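Long-range contacts in AmbC (Sorangium cellulosum, PDB 5O15), which catalyses, as a bifunctional dehydratase-cyclase domain, dehydration and probably the heterocycle-forming ring closure of a polyketide intermediate in ambruticin biosynthesis: residues S81-E86 with A130-V135; Q100-A105 with A115-P120; M238-S243 with T289-W294. All blocks are in the same frame, centred on the assembly; numbering follows the deposited sequence. Where two conformers were deposited one is given.

Contact 1. Residues S81-E86 with A130-V135; sequences SELTIE and AHARGV
Glu86 and Arg133 both start with CG anti to their own carbonyl carbon (chi1 -64° in each). Both chains then run extended, and the two side chains meet obliquely. Glu86 OE2 comes to the edge of the guanidinium and forms a salt bridge with Arg133 NE at 3.1 Å. The carboxylate and guanidinium planes are 48° apart. OE2 is modelled too near Arg133 CD, so its exact place is doubtful. A water bridges the same pair: it donates to Glu86 OE1 and accepts from Arg133 NH2 at 3.3 Å. The backbones are antiparallel. Thr84 N points at Arg133 O over 2.8 Å in a nearly straight bond (176°). At the other end Ser81 and Glu82 both face Val135, a classic beta bulge. Glu82 N bonds Val135 O at 3.1 Å; the bond from Ser81 N is weak. Gly134 CA lies 3.1 Å from Glu82 O, where a side chain would collide with that oxygen. On the face away from Thr84 and Arg133, Leu83 CD2 meets Ala132 CB at 4.0 Å. Helix 61-75 covers this face, with Ala68 against Leu83 and Phe64 against Ala132. Strand 112-120 lies beside 130-135, and strand 236-247 beside 81-86.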
ATOM      1  N   SER A  81       6.532  -9.961  -6.727  1.00 14.02           N
ATOM      2  CA  SER A  81       5.786 -10.507  -7.840  1.00 14.94           C
ATOM      3  C   SER A  81       4.306 -10.673  -7.497  1.00 14.52           C
ATOM      4  O   SER A  81       3.439 -10.356  -8.320  1.00 14.15           O
ATOM      5  CB  SER A  81       6.408 -11.848  -8.203  1.00 16.18           C
ATOM      6  OG  SER A  81       5.592 -12.568  -9.110  1.00 21.72           O
ATOM      7  N   GLU A  82       3.992 -11.166  -6.309  0.60 14.02           N
ATOM      8  CA  GLU A  82       2.606 -11.319  -5.887  0.60 15.42           C
ATOM      9  C   GLU A  82       2.530 -11.104  -4.388  0.60 13.20           C
ATOM     10  O   GLU A  82       3.459 -11.488  -3.663  0.60 14.02           O
ATOM     11  CB  GLU A  82       2.054 -12.718  -6.204  0.60 20.95           C
ATOM     12  CG  GLU A  82       2.135 -13.153  -7.668  0.60 25.76           C
ATOM     13  CD  GLU A  82       1.327 -12.260  -8.611  0.60 28.00           C
ATOM     14  OE1 GLU A  82       0.382 -11.561  -8.145  0.60 28.98           O
ATOM     15  OE2 GLU A  82       1.642 -12.253  -9.835  0.60 28.90           O
ATOM     16  N   LEU A  83       1.439 -10.492  -3.942  1.00 13.48           N
ATOM     17  CA  LEU A  83       1.139 -10.331  -2.535  1.00 13.94           C
ATOM     18  C   LEU A  83      -0.364 -10.501  -2.366  1.00 13.15           C
ATOM     19  O   LEU A  83      -1.154  -9.858  -3.059  1.00 15.42           O
ATOM     20  CB  LEU A  83       1.622  -8.963  -2.024  1.00 13.76           C
ATOM     21  CG  LEU A  83       1.464  -8.741  -0.507  1.00 15.61           C
ATOM     22  CD1 LEU A  83       2.510  -7.783   0.058  1.00 18.39           C
ATOM     23  CD2 LEU A  83       0.088  -8.292  -0.077  1.00 18.47           C
ATOM     24  N   THR A  84      -0.748 -11.368  -1.451  0.63 13.21           N
ATOM     25  CA  THR A  84      -2.128 -11.563  -1.055  0.63 15.44           C
ATOM     26  C   THR A  84      -2.249 -11.134   0.392  0.63 14.42           C
ATOM     27  O   THR A  84      -1.366 -11.421   1.202  0.63 15.23           O
ATOM     28  CB  THR A  84      -2.545 -13.029  -1.185  0.63 18.59           C
ATOM     29  OG1 THR A  84      -2.338 -13.461  -2.533  0.63 23.48           O
ATOM     30  CG2 THR A  84      -4.025 -13.198  -0.843  0.63 20.68           C
ATOM     31  N   ILE A  85      -3.309 -10.389   0.690  1.00 14.63           N
ATOM     32  CA  ILE A  85      -3.614  -9.995   2.053  1.00 16.00           C
ATOM     33  C   ILE A  85      -4.593 -11.021   2.610  1.00 17.10           C
ATOM     34  O   ILE A  85      -5.657 -11.249   2.041  1.00 20.99           O
ATOM     35  CB  ILE A  85      -4.182  -8.575   2.117  1.00 19.96           C
ATOM     36  CG1 ILE A  85      -3.149  -7.604   1.516  1.00 23.63           C
ATOM     37  CG2 ILE A  85      -4.521  -8.243   3.557  1.00 21.35           C
ATOM     38  CD1 ILE A  85      -3.597  -6.169   1.451  1.00 25.99           C
ATOM     39  N   GLU A  86      -4.240 -11.633   3.725  1.00 19.43           N
ATOM     40  CA  GLU A  86      -5.062 -12.687   4.315  1.00 22.31           C
ATOM     41  C   GLU A  86      -5.896 -12.213   5.488  1.00 22.05           C
ATOM     42  O   GLU A  86      -7.028 -12.687   5.668  1.00 25.22           O
ATOM     43  CB  GLU A  86      -4.181 -13.844   4.786  1.00 27.59           C
ATOM     44  CG  GLU A  86      -3.446 -14.537   3.680  1.00 33.32           C
ATOM     45  CD  GLU A  86      -2.843 -15.836   4.122  1.00 38.50           C
ATOM     46  OE1 GLU A  86      -2.933 -16.180   5.326  1.00 39.98           O
ATOM     47  OE2 GLU A  86      -2.304 -16.510   3.240  1.00 40.47           O
ATOM     48  N   ALA A 130      -0.735 -14.378  10.611  1.00 18.79           N
ATOM     49  CA  ALA A 130      -0.307 -14.116   9.242  1.00 18.72           C
ATOM     50  C   ALA A 130      -1.197 -13.038   8.635  1.00 18.71           C
ATOM     51  O   ALA A 130      -2.425 -13.130   8.686  1.00 23.36           O
ATOM     52  CB  ALA A 130      -0.438 -15.373   8.401  1.00 22.92           C
ATOM     53  N   HIS A 131      -0.587 -12.002   8.083  1.00 15.90           N
ATOM     54  CA  HIS A 131      -1.344 -10.961   7.422  1.00 16.55           C
ATOM     55  C   HIS A 131      -1.257 -11.013   5.915  1.00 16.27           C
ATOM     56  O   HIS A 131      -2.238 -10.656   5.253  1.00 19.39           O
ATOM     57  CB  HIS A 131      -0.878  -9.590   7.917  1.00 17.19           C
ATOM     58  CG  HIS A 131      -1.057  -9.409   9.382  1.00 17.26           C
ATOM     59  ND1 HIS A 131      -2.299  -9.326   9.962  1.00 17.05           N
ATOM     60  CD2 HIS A 131      -0.164  -9.376  10.399  1.00 17.78           C
ATOM     61  CE1 HIS A 131      -2.165  -9.233  11.277  1.00 17.09           C
ATOM     62  NE2 HIS A 131      -0.876  -9.249  11.567  1.00 18.22           N
ATOM     63  N   ALA A 132      -0.127 -11.454   5.356  1.00 15.09           N
ATOM     64  CA  ALA A 132       0.105 -11.351   3.926  1.00 14.91           C
ATOM     65  C   ALA A 132       1.084 -12.447   3.550  1.00 13.43           C
ATOM     66  O   ALA A 132       1.921 -12.855   4.350  1.00 14.09           O
ATOM     67  CB  ALA A 132       0.679  -9.990   3.505  1.00 17.06           C
ATOM     68  N   ARG A 133       0.956 -12.926   2.325  1.00 13.41           N
ATOM     69  CA  ARG A 133       1.855 -13.903   1.758  1.00 13.58           C
ATOM     70  C   ARG A 133       2.077 -13.578   0.311  1.00 12.98           C
ATOM     71  O   ARG A 133       1.274 -12.900  -0.308  1.00 15.72           O
ATOM     72  CB  ARG A 133       1.231 -15.311   1.803  1.00 18.68           C
ATOM     73  CG  ARG A 133       0.978 -15.844   3.166  1.00 23.07           C
ATOM     74  CD  ARG A 133       0.429 -17.277   3.148  1.00 25.18           C
ATOM     75  NE  ARG A 133       0.263 -17.723   4.535  1.00 29.36           N
ATOM     76  CZ  ARG A 133       1.263 -18.177   5.286  1.00 30.92           C
ATOM     77  NH1 ARG A 133       2.481 -18.300   4.767  1.00 30.86           N
ATOM     78  NH2 ARG A 133       1.033 -18.540   6.539  1.00 35.77           N
ATOM     79  N   GLY A 134       3.148 -14.089  -0.252  1.00 13.10           N
ATOM     80  CA  GLY A 134       3.338 -13.866  -1.659  1.00 14.54           C
ATOM     81  C   GLY A 134       4.642 -14.421  -2.149  1.00 13.28           C
ATOM     82  O   GLY A 134       5.213 -15.351  -1.564  1.00 12.76           O
ATOM     83  N   VAL A 135       5.131 -13.837  -3.231  1.00 13.51           N
ATOM     84  CA  VAL A 135       6.338 -14.279  -3.897  1.00 13.68           C
ATOM     85  C   VAL A 135       7.133 -13.045  -4.304  1.00 13.05           C
ATOM     86  O   VAL A 135       6.549 -12.068  -4.815  1.00 14.59           O
ATOM     87  CB  VAL A 135       5.997 -15.131  -5.136  1.00 16.12           C
ATOM     88  CG1 VAL A 135       7.250 -15.546  -5.866  1.00 18.80           C
ATOM     89  CG2 VAL A 135       5.134 -16.318  -4.761  1.00 19.60           C
TER
HETATM   90  O   HOH W   1       0.024 -15.351  -2.097  1.00 47.71           O
HETATM   91  O   HOH W   2      -2.213 -18.064   6.777  1.00 60.83           O

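Contact 2. Residues Q100-A105 with A115-P120; sequences QVTVEA and AVHSRP
Gln100 pairs with His117 through two backbone hydrogen bonds. Gln100 N donates to His117 O at 2.9 Å. His117 N returns a bond to Gln100 O, nearly along the C=O axis. The same oxygen also lies 3.1 Å from His117 CD2, near the plane of the imidazole. One carbonyl therefore meets both the backbone and the ring edge of His117. Val101 comes next, in a non-hydrogen-bonded pair with Val116. Its CG2 touches Val116 CG2 at 4.3 Å, and its CA-H points to Ala115 O. These two valines turn to the face packed on helix 61-75, Val101 against Ala71 and Val116 against Leu67. Thr102 is back on the face of Gln100 and His117. Its OG1 sits between the backbone N and the carbonyl carbon (chi1 57°), and there it bonds His117 NE2 at 3.1 Å. Either atom could be the donor. OG1 approaches the ring edge in plane, and the two side chains cross at about a right angle. Thr102 CG2 also lies 3.6 Å from NE2. Thr102 has a second conformer, so this bond may be made only part of the time. An alanine in place of His117 would probably leave Thr102 OG1 without its ring partner and Thr102 CG2 without the ring it packs on. Thr102 N and O exchange bonds with Ala115 O and N, and the ladder continues with Glu104 and Gly113. This is a two-stranded antiparallel hairpin, strands 96-103 and 112-120, of a hot dog fold, in which the sheet wraps around a central helix, here 61-75.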
ATOM      1  N   GLN A 100       7.194  -9.949  11.892  1.00 13.43           N
ATOM      2  CA  GLN A 100       8.150 -10.904  11.344  1.00 12.53           C
ATOM      3  C   GLN A 100       7.862 -11.057   9.865  1.00 12.96           C
ATOM      4  O   GLN A 100       6.705 -11.230   9.474  1.00 15.07           O
ATOM      5  CB  GLN A 100       8.069 -12.257  12.039  1.00 12.79           C
ATOM      6  CG  GLN A 100       9.246 -13.151  11.702  1.00 13.46           C
ATOM      7  CD  GLN A 100       9.255 -14.430  12.482  1.00 13.66           C
ATOM      8  OE1 GLN A 100       9.211 -15.522  11.906  1.00 14.71           O
ATOM      9  NE2 GLN A 100       9.346 -14.313  13.790  1.00 14.56           N
ATOM     10  N   VAL A 101       8.901 -10.998   9.049  1.00 12.15           N
ATOM     11  CA  VAL A 101       8.791 -11.337   7.645  1.00 12.44           C
ATOM     12  C   VAL A 101       9.643 -12.572   7.421  1.00 12.28           C
ATOM     13  O   VAL A 101      10.842 -12.565   7.702  1.00 13.89           O
ATOM     14  CB  VAL A 101       9.239 -10.205   6.722  1.00 13.74           C
ATOM     15  CG1 VAL A 101       8.987 -10.612   5.314  1.00 15.39           C
ATOM     16  CG2 VAL A 101       8.466  -8.887   7.061  1.00 15.22           C
ATOM     17  N   THR A 102       9.014 -13.627   6.932  0.84 12.74           N
ATOM     18  CA  THR A 102       9.706 -14.876   6.614  0.84 13.72           C
ATOM     19  C   THR A 102       9.931 -14.903   5.110  0.84 12.56           C
ATOM     20  O   THR A 102       9.043 -14.562   4.324  0.84 14.08           O
ATOM     21  CB  THR A 102       8.916 -16.102   7.145  0.84 17.56           C
ATOM     22  OG1 THR A 102       7.602 -16.144   6.636  0.84 22.98           O
ATOM     23  CG2 THR A 102       8.797 -16.082   8.623  0.84 17.76           C
ATOM     24  N   VAL A 103      11.133 -15.323   4.693  1.00 12.76           N
ATOM     25  CA  VAL A 103      11.457 -15.436   3.284  1.00 12.34           C
ATOM     26  C   VAL A 103      12.005 -16.832   3.050  1.00 12.99           C
ATOM     27  O   VAL A 103      12.939 -17.264   3.753  1.00 13.70           O
ATOM     28  CB  VAL A 103      12.463 -14.363   2.822  1.00 13.31           C
ATOM     29  CG1 VAL A 103      12.640 -14.442   1.294  1.00 15.63           C
ATOM     30  CG2 VAL A 103      11.989 -12.946   3.199  1.00 13.82           C
ATOM     31  N   GLU A 104      11.492 -17.494   2.027  1.00 12.51           N
ATOM     32  CA  GLU A 104      11.796 -18.879   1.717  1.00 13.10           C
ATOM     33  C   GLU A 104      12.895 -18.945   0.667  1.00 14.19           C
ATOM     34  O   GLU A 104      13.464 -17.952   0.208  1.00 14.35           O
ATOM     35  CB  GLU A 104      10.526 -19.578   1.233  1.00 16.67           C
ATOM     36  CG  GLU A 104       9.346 -19.529   2.195  1.00 20.84           C
ATOM     37  CD  GLU A 104       9.715 -20.021   3.568  1.00 27.78           C
ATOM     38  OE1 GLU A 104      10.340 -21.091   3.647  1.00 30.77           O
ATOM     39  OE2 GLU A 104       9.406 -19.347   4.579  1.00 31.63           O
ATOM     40  N   ALA A 105      13.233 -20.191   0.312  1.00 14.35           N
ATOM     41  CA  ALA A 105      14.366 -20.444  -0.579  1.00 14.42           C
ATOM     42  C   ALA A 105      14.134 -19.955  -2.009  1.00 15.58           C
ATOM     43  O   ALA A 105      13.021 -19.978  -2.527  1.00 15.56           O
ATOM     44  CB  ALA A 105      14.664 -21.945  -0.632  1.00 16.50           C
ATOM     45  N   ALA A 115       6.131 -14.388   3.763  1.00 11.62           N
ATOM     46  CA  ALA A 115       4.928 -14.118   4.547  1.00 12.87           C
ATOM     47  C   ALA A 115       5.227 -12.991   5.526  1.00 12.21           C
ATOM     48  O   ALA A 115       6.375 -12.800   5.920  1.00 13.05           O
ATOM     49  CB  ALA A 115       4.404 -15.344   5.299  1.00 14.73           C
ATOM     50  N   VAL A 116       4.189 -12.243   5.912  1.00 12.57           N
ATOM     51  CA  VAL A 116       4.287 -11.168   6.895  1.00 13.66           C
ATOM     52  C   VAL A 116       3.354 -11.506   8.042  1.00 14.38           C
ATOM     53  O   VAL A 116       2.176 -11.787   7.812  1.00 14.69           O
ATOM     54  CB  VAL A 116       3.875  -9.823   6.275  1.00 14.56           C
ATOM     55  CG1 VAL A 116       3.989  -8.717   7.300  1.00 17.52           C
ATOM     56  CG2 VAL A 116       4.706  -9.555   5.039  1.00 16.29           C
ATOM     57  N   HIS A 117       3.863 -11.410   9.279  1.00 15.34           N
ATOM     58  CA  HIS A 117       3.137 -11.805  10.480  1.00 15.03           C
ATOM     59  C   HIS A 117       3.300 -10.750  11.552  1.00 14.87           C
ATOM     60  O   HIS A 117       4.271  -9.995  11.545  1.00 15.06           O
ATOM     61  CB  HIS A 117       3.772 -13.059  11.047  1.00 16.38           C
ATOM     62  CG  HIS A 117       4.271 -13.979  10.004  1.00 21.07           C
ATOM     63  ND1 HIS A 117       3.504 -15.026   9.611  1.00 17.79           N
ATOM     64  CD2 HIS A 117       5.394 -14.011   9.241  1.00 22.59           C
ATOM     65  CE1 HIS A 117       4.154 -15.753   8.724  1.00 24.22           C
ATOM     66  NE2 HIS A 117       5.305 -15.144   8.465  1.00 24.85           N
ATOM     67  N   SER A 118       2.384 -10.760  12.520  1.00 14.93           N
ATOM     68  CA  SER A 118       2.555  -9.915  13.686  1.00 15.02           C
ATOM     69  C   SER A 118       2.048 -10.626  14.920  1.00 16.28           C
ATOM     70  O   SER A 118       1.304 -11.599  14.837  1.00 17.60           O
ATOM     71  CB  SER A 118       1.851  -8.568  13.524  1.00 17.93           C
ATOM     72  OG  SER A 118       0.497  -8.678  13.847  1.00 20.43           O
ATOM     73  N   ARG A 119       2.459 -10.107  16.065  1.00 16.63           N
ATOM     74  CA  ARG A 119       1.912 -10.546  17.336  1.00 20.08           C
ATOM     75  C   ARG A 119       1.936  -9.371  18.300  1.00 22.59           C
ATOM     76  O   ARG A 119       2.801  -8.499  18.179  1.00 22.17           O
ATOM     77  CB  ARG A 119       2.685 -11.743  17.912  1.00 25.25           C
ATOM     78  CG  ARG A 119       4.076 -11.444  18.404  1.00 31.61           C
ATOM     79  CD  ARG A 119       4.757 -12.683  19.037  1.00 38.16           C
ATOM     80  NE  ARG A 119       6.000 -12.264  19.676  1.00 44.61           N
ATOM     81  CZ  ARG A 119       7.047 -13.041  19.920  1.00 49.57           C
ATOM     82  NH1 ARG A 119       7.045 -14.335  19.595  1.00 49.06           N
ATOM     83  NH2 ARG A 119       8.112 -12.509  20.504  1.00 52.24           N
ATOM     84  N   PRO A 120       1.012  -9.318  19.266  1.00 27.13           N
ATOM     85  CA  PRO A 120       1.032  -8.209  20.227  1.00 31.43           C
ATOM     86  C   PRO A 120       2.366  -8.141  20.959  1.00 36.15           C
ATOM     87  O   PRO A 120       2.948  -9.162  21.326  1.00 36.34           O
ATOM     88  CB  PRO A 120      -0.120  -8.538  21.187  1.00 33.09           C
ATOM     89  CG  PRO A 120      -1.016  -9.450  20.434  1.00 31.50           C
ATOM     90  CD  PRO A 120      -0.131 -10.221  19.481  1.00 28.61           C
TER

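Contact 3. Residues M238-S243 with T289-W294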
ATOM      1  N   MET A 238     -11.682  -2.824  -0.498  1.00 20.58           N
ATOM      2  CA  MET A 238     -10.546  -3.142   0.348  1.00 24.67           C
ATOM      3  C   MET A 238      -9.529  -3.923  -0.488  1.00 21.44           C
ATOM      4  O   MET A 238      -9.878  -4.951  -1.090  1.00 18.76           O
ATOM      5  CB  MET A 238     -10.999  -4.088   1.474  1.00 29.10           C
ATOM      6  CG  MET A 238     -12.027  -3.606   2.423  1.00 35.12           C
ATOM      7  SD  MET A 238     -11.234  -2.849   3.810  1.00 35.48           S
ATOM      8  CE  MET A 238     -10.103  -4.025   4.543  1.00 37.62           C
ATOM      9  N   PRO A 239      -8.277  -3.489  -0.537  1.00 24.87           N
ATOM     10  CA  PRO A 239      -7.261  -4.239  -1.294  1.00 25.24           C
ATOM     11  C   PRO A 239      -7.100  -5.648  -0.754  1.00 19.95           C
ATOM     12  O   PRO A 239      -7.017  -5.850   0.458  1.00 24.21           O
ATOM     13  CB  PRO A 239      -5.981  -3.456  -1.022  1.00 31.28           C
ATOM     14  CG  PRO A 239      -6.457  -2.075  -0.613  1.00 32.48           C
ATOM     15  CD  PRO A 239      -7.716  -2.299   0.127  1.00 29.66           C
ATOM     16  N   PHE A 240      -7.043  -6.634  -1.663  1.00 16.50           N
ATOM     17  CA  PHE A 240      -6.727  -7.993  -1.257  1.00 16.26           C
ATOM     18  C   PHE A 240      -5.556  -8.612  -2.000  1.00 14.69           C
ATOM     19  O   PHE A 240      -5.037  -9.629  -1.540  1.00 15.65           O
ATOM     20  CB  PHE A 240      -7.949  -8.923  -1.337  1.00 19.14           C
ATOM     21  CG  PHE A 240      -8.429  -9.190  -2.734  1.00 18.28           C
ATOM     22  CD1 PHE A 240      -7.934 -10.262  -3.457  1.00 19.81           C
ATOM     23  CD2 PHE A 240      -9.393  -8.380  -3.300  1.00 21.50           C
ATOM     24  CE1 PHE A 240      -8.371 -10.507  -4.730  1.00 21.52           C
ATOM     25  CE2 PHE A 240      -9.843  -8.616  -4.572  1.00 23.42           C
ATOM     26  CZ  PHE A 240      -9.330  -9.692  -5.292  1.00 22.89           C
ATOM     27  N   ALA A 241      -5.084  -8.012  -3.089  1.00 14.71           N
ATOM     28  CA  ALA A 241      -3.983  -8.592  -3.834  1.00 14.17           C
ATOM     29  C   ALA A 241      -3.254  -7.528  -4.625  1.00 14.31           C
ATOM     30  O   ALA A 241      -3.865  -6.569  -5.104  1.00 15.85           O
ATOM     31  CB  ALA A 241      -4.442  -9.704  -4.767  1.00 16.64           C
ATOM     32  N   TRP A 242      -1.951  -7.708  -4.750  1.00 13.77           N
ATOM     33  CA  TRP A 242      -1.067  -6.868  -5.525  1.00 13.27           C
ATOM     34  C   TRP A 242      -0.190  -7.767  -6.380  1.00 13.75           C
ATOM     35  O   TRP A 242       0.163  -8.892  -5.979  1.00 14.68           O
ATOM     36  CB  TRP A 242      -0.151  -6.044  -4.627  1.00 14.43           C
ATOM     37  CG  TRP A 242      -0.838  -5.099  -3.719  1.00 14.31           C
ATOM     38  CD1 TRP A 242      -1.507  -5.389  -2.570  1.00 16.67           C
ATOM     39  CD2 TRP A 242      -0.930  -3.681  -3.888  1.00 14.19           C
ATOM     40  NE1 TRP A 242      -1.990  -4.242  -2.004  1.00 17.51           N
ATOM     41  CE2 TRP A 242      -1.643  -3.176  -2.786  1.00 16.37           C
ATOM     42  CE3 TRP A 242      -0.430  -2.803  -4.843  1.00 14.63           C
ATOM     43  CZ2 TRP A 242      -1.917  -1.829  -2.633  1.00 19.40           C
ATOM     44  CZ3 TRP A 242      -0.693  -1.451  -4.695  1.00 17.97           C
ATOM     45  CH2 TRP A 242      -1.447  -0.973  -3.597  1.00 20.43           C
ATOM     46  N   SER A 243       0.190  -7.268  -7.555  0.51 13.58           N
ATOM     47  CA  SER A 243       1.095  -7.983  -8.452  0.51 13.53           C
ATOM     48  C   SER A 243       2.161  -7.032  -8.970  0.51 14.02           C
ATOM     49  O   SER A 243       1.878  -5.850  -9.213  0.51 13.61           O
ATOM     50  CB  SER A 243       0.358  -8.586  -9.656  0.51 16.81           C
ATOM     51  OG  SER A 243      -0.666  -9.471  -9.252  0.51 17.38           O
ATOM     52  N   THR A 289      -0.560  -4.621 -10.892  1.00 15.10           N
ATOM     53  CA  THR A 289      -1.954  -4.809 -10.539  1.00 17.35           C
ATOM     54  C   THR A 289      -2.151  -4.564  -9.052  1.00 14.71           C
ATOM     55  O   THR A 289      -1.320  -4.940  -8.206  1.00 16.29           O
ATOM     56  CB  THR A 289      -2.459  -6.232 -10.867  1.00 23.45           C
ATOM     57  OG1 THR A 289      -1.999  -6.638 -12.167  1.00 26.95           O
ATOM     58  CG2 THR A 289      -3.981  -6.268 -10.856  1.00 28.30           C
ATOM     59  N   PHE A 290      -3.274  -3.953  -8.768  1.00 15.80           N
ATOM     60  CA  PHE A 290      -3.868  -3.858  -7.450  0.58 16.99           C
ATOM     61  C   PHE A 290      -5.295  -4.366  -7.597  1.00 17.25           C
ATOM     62  O   PHE A 290      -5.961  -3.998  -8.565  1.00 17.13           O
ATOM     63  CB  PHE A 290      -3.920  -2.286  -7.121  0.58 16.01           C
ATOM     64  CG  PHE A 290      -4.853  -1.928  -6.017  0.58 14.64           C
ATOM     65  CD1 PHE A 290      -4.497  -2.127  -4.707  0.58 17.12           C
ATOM     66  CD2 PHE A 290      -6.087  -1.328  -6.283  0.58 16.73           C
ATOM     67  CE1 PHE A 290      -5.352  -1.803  -3.693  0.58 18.56           C
ATOM     68  CE2 PHE A 290      -6.950  -1.016  -5.258  0.58 17.98           C
ATOM     69  CZ  PHE A 290      -6.577  -1.252  -3.962  0.58 18.41           C
ATOM     70  N   ARG A 291      -5.778  -5.193  -6.663  1.00 18.40           N
ATOM     71  CA  ARG A 291      -7.152  -5.680  -6.711  1.00 19.56           C
ATOM     72  C   ARG A 291      -7.814  -5.454  -5.374  1.00 19.34           C
ATOM     73  O   ARG A 291      -7.222  -5.768  -4.336  1.00 20.38           O
ATOM     74  CB  ARG A 291      -7.201  -7.164  -7.025  1.00 22.37           C
ATOM     75  CG  ARG A 291      -6.563  -7.507  -8.312  1.00 27.59           C
ATOM     76  CD  ARG A 291      -7.055  -8.847  -8.786  1.00 34.74           C
ATOM     77  NE  ARG A 291      -6.253  -9.328  -9.895  1.00 42.16           N
ATOM     78  CZ  ARG A 291      -6.437  -8.983 -11.166  1.00 47.65           C
ATOM     79  NH1 ARG A 291      -7.410  -8.147 -11.509  1.00 49.27           N
ATOM     80  NH2 ARG A 291      -5.640  -9.482 -12.100  1.00 49.37           N
ATOM     81  N   ALA A 292      -9.045  -4.944  -5.410  1.00 18.47           N
ATOM     82  CA  ALA A 292      -9.814  -4.691  -4.209  1.00 17.90           C
ATOM     83  C   ALA A 292     -11.205  -5.278  -4.359  1.00 18.52           C
ATOM     84  O   ALA A 292     -11.708  -5.438  -5.471  1.00 19.64           O
ATOM     85  CB  ALA A 292      -9.948  -3.185  -3.962  1.00 19.08           C
ATOM     86  N   ARG A 293     -11.812  -5.591  -3.223  1.00 18.74           N
ATOM     87  CA  ARG A 293     -13.164  -6.115  -3.158  1.00 19.38           C
ATOM     88  C   ARG A 293     -13.976  -5.292  -2.173  1.00 18.94           C
ATOM     89  O   ARG A 293     -13.489  -4.978  -1.088  1.00 21.03           O
ATOM     90  CB  ARG A 293     -13.122  -7.570  -2.665  1.00 23.36           C
ATOM     91  CG  ARG A 293     -14.448  -8.244  -2.540  1.00 30.03           C
ATOM     92  CD  ARG A 293     -14.301  -9.693  -2.078  1.00 35.09           C
ATOM     93  NE  ARG A 293     -13.596 -10.530  -3.046  1.00 41.72           N
ATOM     94  CZ  ARG A 293     -12.369 -11.027  -2.892  1.00 46.96           C
ATOM     95  NH1 ARG A 293     -11.661 -10.778  -1.795  1.00 49.36           N
ATOM     96  NH2 ARG A 293     -11.849 -11.796  -3.841  1.00 48.55           N
ATOM     97  N   TRP A 294     -15.212  -4.978  -2.547  1.00 18.42           N
ATOM     98  CA  TRP A 294     -16.098  -4.234  -1.660  1.00 18.22           C
ATOM     99  C   TRP A 294     -16.340  -4.988  -0.361  1.00 19.83           C
ATOM    100  O   TRP A 294     -16.586  -6.199  -0.373  1.00 22.75           O
ATOM    101  CB  TRP A 294     -17.425  -3.962  -2.363  1.00 20.65           C
ATOM    102  CG  TRP A 294     -17.334  -2.875  -3.391  1.00 21.62           C
ATOM    103  CD1 TRP A 294     -16.915  -2.988  -4.689  1.00 22.92           C
ATOM    104  CD2 TRP A 294     -17.648  -1.504  -3.193  1.00 21.45           C
ATOM    105  NE1 TRP A 294     -16.977  -1.763  -5.316  1.00 23.82           N
ATOM    106  CE2 TRP A 294     -17.421  -0.839  -4.409  1.00 23.29           C
ATOM    107  CE3 TRP A 294     -18.116  -0.771  -2.102  1.00 21.80           C
ATOM    108  CZ2 TRP A 294     -17.648   0.510  -4.567  1.00 24.16           C
ATOM    109  CZ3 TRP A 294     -18.342   0.584  -2.261  1.00 23.82           C
ATOM    110  CH2 TRP A 294     -18.099   1.209  -3.483  1.00 24.14           C
TER
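Arg291 O is held by two successive amides. Phe240 N donates to it at 2.8 Å, in the carbonyl plane. Ala241 N adds a weak bond at 3.3 Å. Phe240 and Ala241 thus both face Arg291, a classic beta bulge that shifts the register by one residue. With Phe240 CG between its backbone N and carbonyl carbon (chi1 68°), the ring is carried over the 289-294 strand, between two arginines. The guanidinium of Arg293 lies flat on one face, a cation-pi stack with Arg293 CZ 4.0 Å from the Phe240 ring centroid and the planes 23° apart. Arg291 CB lies over the other face, a CH-pi contact at 4.1 Å from the centroid. The strands belong to the second hot dog of the double hot dog fold, and helix 211-225 packs on their other face. There Pro239, Trp242 and Phe290 meet, all three against Leu218 of that helix. Phe290 turns its edge to the face of Trp242, with the Phe290 ring centroid 4.8 Å from that of the six-membered ring of Trp242 and the planes at 62°. Pro239 CB and CG lie against Phe290 CE1 and CZ. Phe290 has a second conformer, so the closeness of these contacts is less certain. Past the bulge, Arg291 N bonds Ala241 O at 2.8 Å. Ser243 and Thr289 then exchange backbone bonds, and their CB atoms are 3.9 Å apart.

The three contacts follow one another across neighbouring antiparallel strands. Contact 2 is nested in the chain between the two segments of contact 1. The two join where His131 NE2 meets Ser118 OG at 2.7 Å. Contact 1 also touches contact 3, since Leu83 O is 2.8 Å from Trp242 N. Beside this, Glu82 OE1 lies 2.6 Å from Ser243 OG. Strands 79-85 and 236-247 thus join the two hot dogs edge to edge. Contacts 2 and 3 do not touch; their centres are about 20 Å apart. In polyketide synthase dehydratases the active site lies between the two hot dogs; contacts 1 and 3 lie on either side of the seam between them.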